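Local structure of inactive Zymogen C11 Protease (Parabacteroides distasonis, 6MZO) at residues K215-T218 against Y219-E223; V229-S232 against D233-D236; F278-Y281 against V282-L285. The protein is an inactive zymogen of the clostripain family, probably the precursor of a clan CD cysteine peptidase that would cleave peptide bonds once activated. One frame throughout, in Å; residues are numbered along the deposited sequence.

Contact 1. Residues K215-T218 against Y219-E223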
loop_
_atom_site.group_PDB
_atom_site.type_symbol
_atom_site.label_atom_id
_atom_site.label_comp_id
_atom_site.label_asym_id
_atom_site.label_seq_id
_atom_site.Cartn_x
_atom_site.Cartn_y
_atom_site.Cartn_z
ATOM N N LYS A 215 -3.255 14.983 -1.944
ATOM C CA LYS A 215 -1.960 15.589 -1.762
ATOM C C LYS A 215 -0.847 14.849 -2.453
ATOM O O LYS A 215 0.072 15.471 -2.964
ATOM C CB LYS A 215 -1.655 15.684 -0.264
ATOM C CG LYS A 215 -2.067 17.055 0.328
ATOM C CD LYS A 215 -3.593 17.315 0.444
ATOM C CE LYS A 215 -3.940 18.651 1.272
ATOM N NZ LYS A 215 -3.240 18.542 2.572
ATOM N N PHE A 216 -0.931 13.518 -2.445
ATOM C CA PHE A 216 0.018 12.714 -3.203
ATOM C C PHE A 216 -0.013 13.079 -4.714
ATOM O O PHE A 216 1.052 13.291 -5.330
ATOM C CB PHE A 216 -0.306 11.214 -3.019
ATOM C CG PHE A 216 0.630 10.297 -3.777
ATOM C CD1 PHE A 216 0.501 10.074 -5.176
ATOM C CD2 PHE A 216 1.636 9.686 -3.087
ATOM C CE1 PHE A 216 1.372 9.197 -5.847
ATOM C CE2 PHE A 216 2.502 8.766 -3.711
ATOM C CZ PHE A 216 2.384 8.538 -5.110
ATOM N N TYR A 217 -1.233 13.150 -5.256
ATOM C CA TYR A 217 -1.401 13.595 -6.668
ATOM C C TYR A 217 -0.897 15.006 -6.899
ATOM O O TYR A 217 -0.102 15.228 -7.838
ATOM C CB TYR A 217 -2.871 13.460 -7.112
ATOM C CG TYR A 217 -3.012 14.015 -8.539
ATOM C CD1 TYR A 217 -2.391 13.336 -9.575
ATOM C CD2 TYR A 217 -3.621 15.240 -8.796
ATOM C CE1 TYR A 217 -2.452 13.827 -10.909
ATOM C CE2 TYR A 217 -3.673 15.749 -10.118
ATOM C CZ TYR A 217 -3.072 15.041 -11.142
ATOM O OH TYR A 217 -3.153 15.551 -12.415
ATOM N N THR A 218 -1.284 15.962 -6.019
ATOM C CA THR A 218 -0.800 17.336 -6.199
ATOM C C THR A 218 0.746 17.367 -6.188
ATOM O O THR A 218 1.373 18.055 -7.014
ATOM C CB THR A 218 -1.382 18.216 -5.090
ATOM O OG1 THR A 218 -2.806 18.244 -5.306
ATOM C CG2 THR A 218 -0.824 19.628 -5.172
ATOM N N TYR A 219 1.361 16.645 -5.262
ATOM C CA TYR A 219 2.806 16.647 -5.202
ATOM C C TYR A 219 3.453 16.122 -6.485
ATOM O O TYR A 219 4.431 16.722 -6.968
ATOM C CB TYR A 219 3.301 15.826 -4.025
ATOM C CG TYR A 219 4.788 15.866 -3.829
ATOM C CD1 TYR A 219 5.401 17.010 -3.304
ATOM C CD2 TYR A 219 5.578 14.758 -4.114
ATOM C CE1 TYR A 219 6.780 17.033 -3.072
ATOM C CE2 TYR A 219 6.936 14.778 -3.896
ATOM C CZ TYR A 219 7.533 15.914 -3.365
ATOM O OH TYR A 219 8.900 15.911 -3.183
ATOM N N TYR A 220 2.887 15.045 -7.043
ATOM C CA TYR A 220 3.532 14.367 -8.169
ATOM C C TYR A 220 2.975 14.815 -9.524
ATOM O O TYR A 220 3.339 14.262 -10.591
ATOM C CB TYR A 220 3.375 12.842 -7.976
ATOM C CG TYR A 220 4.402 12.285 -7.017
ATOM C CD1 TYR A 220 5.749 12.316 -7.328
ATOM C CD2 TYR A 220 4.030 11.703 -5.824
ATOM C CE1 TYR A 220 6.702 11.847 -6.470
ATOM C CE2 TYR A 220 4.988 11.205 -4.942
ATOM C CZ TYR A 220 6.328 11.278 -5.270
ATOM O OH TYR A 220 7.284 10.766 -4.407
ATOM N N GLN A 221 2.062 15.793 -9.517
ATOM C CA GLN A 221 1.255 16.136 -10.716
ATOM C C GLN A 221 2.119 16.475 -11.930
ATOM O O GLN A 221 1.738 16.210 -13.080
ATOM C CB GLN A 221 0.299 17.308 -10.446
ATOM C CG GLN A 221 -0.602 17.658 -11.639
ATOM C CD GLN A 221 -1.732 18.614 -11.292
ATOM O OE1 GLN A 221 -1.731 19.230 -10.219
ATOM N NE2 GLN A 221 -2.705 18.745 -12.205
ATOM N N SER A 222 3.275 17.083 -11.711
ATOM C CA SER A 222 4.088 17.454 -12.877
ATOM C C SER A 222 5.148 16.433 -13.207
ATOM O O SER A 222 5.920 16.619 -14.139
ATOM C CB SER A 222 4.735 18.812 -12.638
ATOM O OG SER A 222 3.716 19.778 -12.702
ATOM N N GLU A 223 5.135 15.320 -12.481
ATOM C CA GLU A 223 6.106 14.268 -12.650
ATOM C C GLU A 223 5.318 13.008 -13.004
ATOM O O GLU A 223 4.586 12.980 -14.017
ATOM C CB GLU A 223 6.931 14.065 -11.396
ATOM C CG GLU A 223 7.952 15.110 -11.202
ATOM C CD GLU A 223 8.871 15.153 -12.378
ATOM O OE1 GLU A 223 9.722 14.242 -12.483
ATOM O OE2 GLU A 223 8.739 16.082 -13.201
HETATM O O HOH W 1 -1.136 14.957 -14.150
#
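Q221 runs obliquely across the CZ-OH end of the Y217 ring, four residues earlier. Its CB sits 3.4 Å from Y217 O and over one face of the ring, offset toward the rim. CG, placed anti to the backbone N (chi1 -177°), lies 3.4 Å from Y217 OH. The chain stays extended, which carries CD to 3.6 Å from Y217 OH and leaves NE2 3.2 Å from the same oxygen, the amide turned 43° from the ring; OE1 lies more loosely near Y217 CE2. Glutamine suits this position: CB covers part of a face, CG and the amide lie alongside the rim, and the polar end can stay at the surface. This is the last turn of helix 209-220, where Y219 N bonds to K215 O at 2.9 Å and Y220 N to F216 O, before a type I beta turn from Y220 to E223. On another side of the helix, Y220 CD2 lies over the centre of the F216 ring, 3.6 Å from F216 CZ. F216 is a wholly apolar ring, fit for burial against F193 and P194. The tyrosines pack their rings and bond their hydroxyls: Y220 OH to G192 O, Y217 OH to a water at 2.7 Å that donates weakly to Q221 O.

Contact 2. Residues V229-S232 against D233-D236; sequences VMKS and DELD
K231 carries two salt bridges, one to D233 and one to E234, and so forms a small charged network with them. Its ammonium NZ lies 2.7 Å from D233 OD1, on the syn lone pair of that oxygen, and 3.1 Å from E234 OE2, which it meets on the anti side and 24° out of the carboxylate plane. A long, flexible lysine suits this place: the chain runs out extended and bends only at its last torsion (chi4 -81°), which brings NZ to both acids. A short aspartate and a longer, bent glutamate can thus reach one ammonium. The aliphatic part is used too, with K231 CG 4.1 Å from E234 CG. The backbone bonds belong to the turn that joins strand 226-231 of the large mixed sheet to helix 235-246. Here E234 N bonds to K231 O at 3.0 Å and L235 N to S232 O at 3.0 Å. S232 O also accepts a bond from a water at 2.7 Å, which in turn accepts from D236 N. The small, buried S232 bonds its hydroxyl to A178 O. L235 CD2 lies 3.7 Å from the carbonyl oxygen K231 O, and the side chain makes an apolar contact with A301 of helix 288-301.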
loop_
_atom_site.group_PDB
_atom_site.type_symbol
_atom_site.label_atom_id
_atom_site.label_comp_id
_atom_site.label_asym_id
_atom_site.label_seq_id
_atom_site.Cartn_x
_atom_site.Cartn_y
_atom_site.Cartn_z
ATOM N N VAL A 229 -7.524 5.124 -3.274
ATOM C CA VAL A 229 -8.013 4.877 -1.931
ATOM C C VAL A 229 -9.188 3.904 -1.977
ATOM O O VAL A 229 -10.181 4.168 -2.706
ATOM C CB VAL A 229 -8.545 6.169 -1.298
ATOM C CG1 VAL A 229 -9.028 5.875 0.119
ATOM C CG2 VAL A 229 -7.489 7.214 -1.194
ATOM N N MET A 230 -9.110 2.828 -1.209
ATOM C CA MET A 230 -10.158 1.794 -1.252
ATOM C C MET A 230 -10.925 1.804 0.049
ATOM O O MET A 230 -10.343 1.927 1.158
ATOM C CB MET A 230 -9.544 0.393 -1.526
ATOM C CG MET A 230 -9.332 0.043 -2.989
ATOM S SD MET A 230 -8.298 1.205 -3.870
ATOM C CE MET A 230 -6.752 0.941 -2.972
ATOM N N LYS A 231 -12.263 1.671 -0.070
ATOM C CA LYS A 231 -13.152 1.645 1.079
ATOM C C LYS A 231 -13.437 0.166 1.424
ATOM O O LYS A 231 -14.169 -0.556 0.705
ATOM C CB LYS A 231 -14.478 2.423 0.759
ATOM C CG LYS A 231 -15.425 2.582 1.979
ATOM C CD LYS A 231 -16.528 3.561 1.533
ATOM C CE LYS A 231 -17.584 3.710 2.622
ATOM N NZ LYS A 231 -18.482 2.558 2.500
ATOM N N SER A 232 -12.860 -0.300 2.537
ATOM C CA SER A 232 -12.841 -1.735 2.796
ATOM C C SER A 232 -14.200 -2.391 2.927
ATOM O O SER A 232 -14.362 -3.571 2.501
ATOM C CB SER A 232 -11.997 -2.050 4.065
ATOM O OG SER A 232 -10.665 -1.613 3.860
ATOM N N ASP A 233 -15.197 -1.684 3.476
ATOM C CA ASP A 233 -16.478 -2.404 3.573
ATOM C C ASP A 233 -17.243 -2.547 2.247
ATOM O O ASP A 233 -18.376 -3.045 2.240
ATOM C CB ASP A 233 -17.369 -1.748 4.640
ATOM C CG ASP A 233 -17.734 -0.314 4.331
ATOM O OD1 ASP A 233 -17.557 0.180 3.219
ATOM O OD2 ASP A 233 -18.294 0.340 5.274
ATOM N N GLU A 234 -16.591 -2.200 1.130
ATOM C CA GLU A 234 -17.178 -2.393 -0.207
ATOM C C GLU A 234 -16.483 -3.573 -0.888
ATOM O O GLU A 234 -16.901 -4.037 -1.924
ATOM C CB GLU A 234 -17.024 -1.163 -1.067
ATOM C CG GLU A 234 -17.636 0.078 -0.428
ATOM C CD GLU A 234 -19.164 0.114 -0.495
ATOM O OE1 GLU A 234 -19.785 -0.783 -1.108
ATOM O OE2 GLU A 234 -19.711 1.133 0.008
ATOM N N LEU A 235 -15.441 -4.075 -0.215
ATOM C CA LEU A 235 -14.654 -5.136 -0.902
ATOM C C LEU A 235 -15.358 -6.464 -0.966
ATOM O O LEU A 235 -15.152 -7.216 -1.956
ATOM C CB LEU A 235 -13.281 -5.246 -0.236
ATOM C CG LEU A 235 -12.184 -4.527 -0.977
ATOM C CD1 LEU A 235 -11.854 -5.349 -2.315
ATOM C CD2 LEU A 235 -12.499 -3.131 -1.361
ATOM N N ASP A 236 -16.199 -6.787 0.014
ATOM C CA ASP A 236 -16.937 -8.048 -0.161
ATOM C C ASP A 236 -17.839 -8.040 -1.396
ATOM O O ASP A 236 -17.873 -9.037 -2.179
ATOM C CB ASP A 236 -17.785 -8.349 1.082
ATOM C CG ASP A 236 -16.957 -8.783 2.259
ATOM O OD1 ASP A 236 -16.031 -9.569 2.091
ATOM O OD2 ASP A 236 -17.256 -8.339 3.395
HETATM O O HOH W 2 -16.115 -5.679 2.611
#

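Contact 3. Residues F278-Y281 against V282-L285; sequences FDDY and VSRL
D280 and R284 are joined by a salt bridge along the short helix 278-283, an i to i+4 pairing in which the acid comes first. R284 NH2 donates to D280 OD1 at 2.9 Å with an N-H...O angle of 166°, on the syn side of the oxygen and 20° out of the carboxylate plane. OD1 lies in the plane of the guanidinium, though the two planes are turned 52° apart. NE adds weak bonds to the same OD1 and to D280 O. The bend of the arginine chain at chi2 turns the head back alongside D280, while D280 OD2 is held by Q263 N. With an alanine here, D280 OD1 would probably lose its guanidinium partner and keep only a long, weak ion pair with K327 as charge compensation. Backbone bonds continue the helix, V282 N to F278 O at 3.0 Å and S283 N to D279 O at 2.9 Å. Among the apolar contacts, buried V282 CG2 lies 3.7 Å from F278 CE1, and L285 CD1, at a partly exposed margin, lies 3.8 Å from CZ of buried Y281; both aliphatic residues reach L245 of helix 235-246. The short serine side chain lets S283 OG fold back on its own helix and donate to D280 O at 2.7 Å.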
loop_
_atom_site.group_PDB
_atom_site.type_symbol
_atom_site.label_atom_id
_atom_site.label_comp_id
_atom_site.label_asym_id
_atom_site.label_seq_id
_atom_site.Cartn_x
_atom_site.Cartn_y
_atom_site.Cartn_z
ATOM N N PHE A 278 -6.798 -3.617 -13.458
ATOM C CA PHE A 278 -7.898 -4.472 -13.091
ATOM C C PHE A 278 -9.104 -4.425 -14.035
ATOM O O PHE A 278 -9.564 -5.408 -14.496
ATOM C CB PHE A 278 -8.267 -4.151 -11.651
ATOM C CG PHE A 278 -9.212 -5.102 -10.998
ATOM C CD1 PHE A 278 -9.335 -6.396 -11.392
ATOM C CD2 PHE A 278 -9.945 -4.682 -9.945
ATOM C CE1 PHE A 278 -10.175 -7.244 -10.738
ATOM C CE2 PHE A 278 -10.793 -5.518 -9.286
ATOM C CZ PHE A 278 -10.907 -6.807 -9.684
ATOM N N ASP A 279 -9.578 -3.225 -14.312
ATOM C CA ASP A 279 -10.718 -3.044 -15.175
ATOM C C ASP A 279 -10.425 -3.557 -16.571
ATOM O O ASP A 279 -11.208 -4.236 -17.126
ATOM C CB ASP A 279 -11.152 -1.568 -15.176
ATOM C CG ASP A 279 -12.358 -1.291 -16.051
ATOM O OD1 ASP A 279 -12.253 -1.402 -17.236
ATOM O OD2 ASP A 279 -13.377 -0.921 -15.514
ATOM N N ASP A 280 -9.266 -3.230 -17.098
ATOM C CA ASP A 280 -8.876 -3.674 -18.406
ATOM C C ASP A 280 -8.925 -5.208 -18.490
ATOM O O ASP A 280 -9.498 -5.741 -19.379
ATOM C CB ASP A 280 -7.505 -3.130 -18.754
ATOM C CG ASP A 280 -7.188 -3.195 -20.240
ATOM O OD1 ASP A 280 -8.079 -3.422 -21.016
ATOM O OD2 ASP A 280 -6.039 -3.009 -20.567
ATOM N N TYR A 281 -8.331 -5.876 -17.525
ATOM C CA TYR A 281 -8.344 -7.326 -17.501
ATOM C C TYR A 281 -9.763 -7.866 -17.457
ATOM O O TYR A 281 -10.137 -8.686 -18.235
ATOM C CB TYR A 281 -7.568 -7.837 -16.303
ATOM C CG TYR A 281 -7.514 -9.332 -16.165
ATOM C CD1 TYR A 281 -7.222 -10.124 -17.237
ATOM C CD2 TYR A 281 -7.733 -9.928 -14.957
ATOM C CE1 TYR A 281 -7.168 -11.494 -17.107
ATOM C CE2 TYR A 281 -7.673 -11.287 -14.812
ATOM C CZ TYR A 281 -7.387 -12.056 -15.897
ATOM O OH TYR A 281 -7.328 -13.395 -15.768
ATOM N N VAL A 282 -10.537 -7.398 -16.507
ATOM C CA VAL A 282 -11.917 -7.858 -16.380
ATOM C C VAL A 282 -12.717 -7.618 -17.657
ATOM O O VAL A 282 -13.516 -8.495 -18.079
ATOM C CB VAL A 282 -12.635 -7.139 -15.114
ATOM C CG1 VAL A 282 -14.143 -7.283 -15.220
ATOM C CG2 VAL A 282 -12.122 -7.747 -13.836
ATOM N N SER A 283 -12.452 -6.508 -18.355
ATOM C CA SER A 283 -13.175 -6.239 -19.601
ATOM C C SER A 283 -12.924 -7.313 -20.703
ATOM O O SER A 283 -13.732 -7.469 -21.624
ATOM C CB SER A 283 -12.810 -4.823 -20.148
ATOM O OG SER A 283 -11.552 -4.895 -20.832
ATOM N N ARG A 284 -11.843 -8.090 -20.574
ATOM C CA ARG A 284 -11.528 -9.176 -21.517
ATOM C C ARG A 284 -12.264 -10.470 -21.245
ATOM O O ARG A 284 -12.321 -11.354 -22.101
ATOM C CB ARG A 284 -10.037 -9.528 -21.508
ATOM C CG ARG A 284 -9.071 -8.381 -21.657
ATOM C CD ARG A 284 -9.467 -7.523 -22.774
ATOM N NE ARG A 284 -8.797 -6.228 -22.726
ATOM C CZ ARG A 284 -8.096 -5.713 -23.736
ATOM N NH1 ARG A 284 -7.980 -6.402 -24.900
ATOM N NH2 ARG A 284 -7.520 -4.527 -23.590
ATOM N N LEU A 285 -12.835 -10.593 -20.074
ATOM C CA LEU A 285 -13.465 -11.835 -19.629
ATOM C C LEU A 285 -14.954 -11.672 -19.364
ATOM O O LEU A 285 -15.726 -12.623 -19.581
ATOM C CB LEU A 285 -12.795 -12.328 -18.358
ATOM C CG LEU A 285 -11.369 -12.881 -18.553
ATOM C CD1 LEU A 285 -10.751 -13.129 -17.199
ATOM C CD2 LEU A 285 -11.404 -14.212 -19.337
#

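Overall arrangement
The three contacts follow one another in the chain and none touches another. Contact 1 closes helix 209-220, and the chain then enters strand 226-231, whose end opens contact 2; their centres are 24 Å apart, with nearest atoms about 8 Å apart. The two sites are thus linked by this strand of the mixed sheet, with V229 packing on V209 and A213 of the helix. Contact 2 starts helix 235-246, which reaches contact 3 through C242, L245 and F246; the centres of contacts 2 and 3 are 19 Å apart, the nearest atoms about 7 Å. Helix 288-301 likewise packs on both. Contacts 1 and 3 are farthest apart, at 27 Å between centres, with nearest atoms about 17 Å apart.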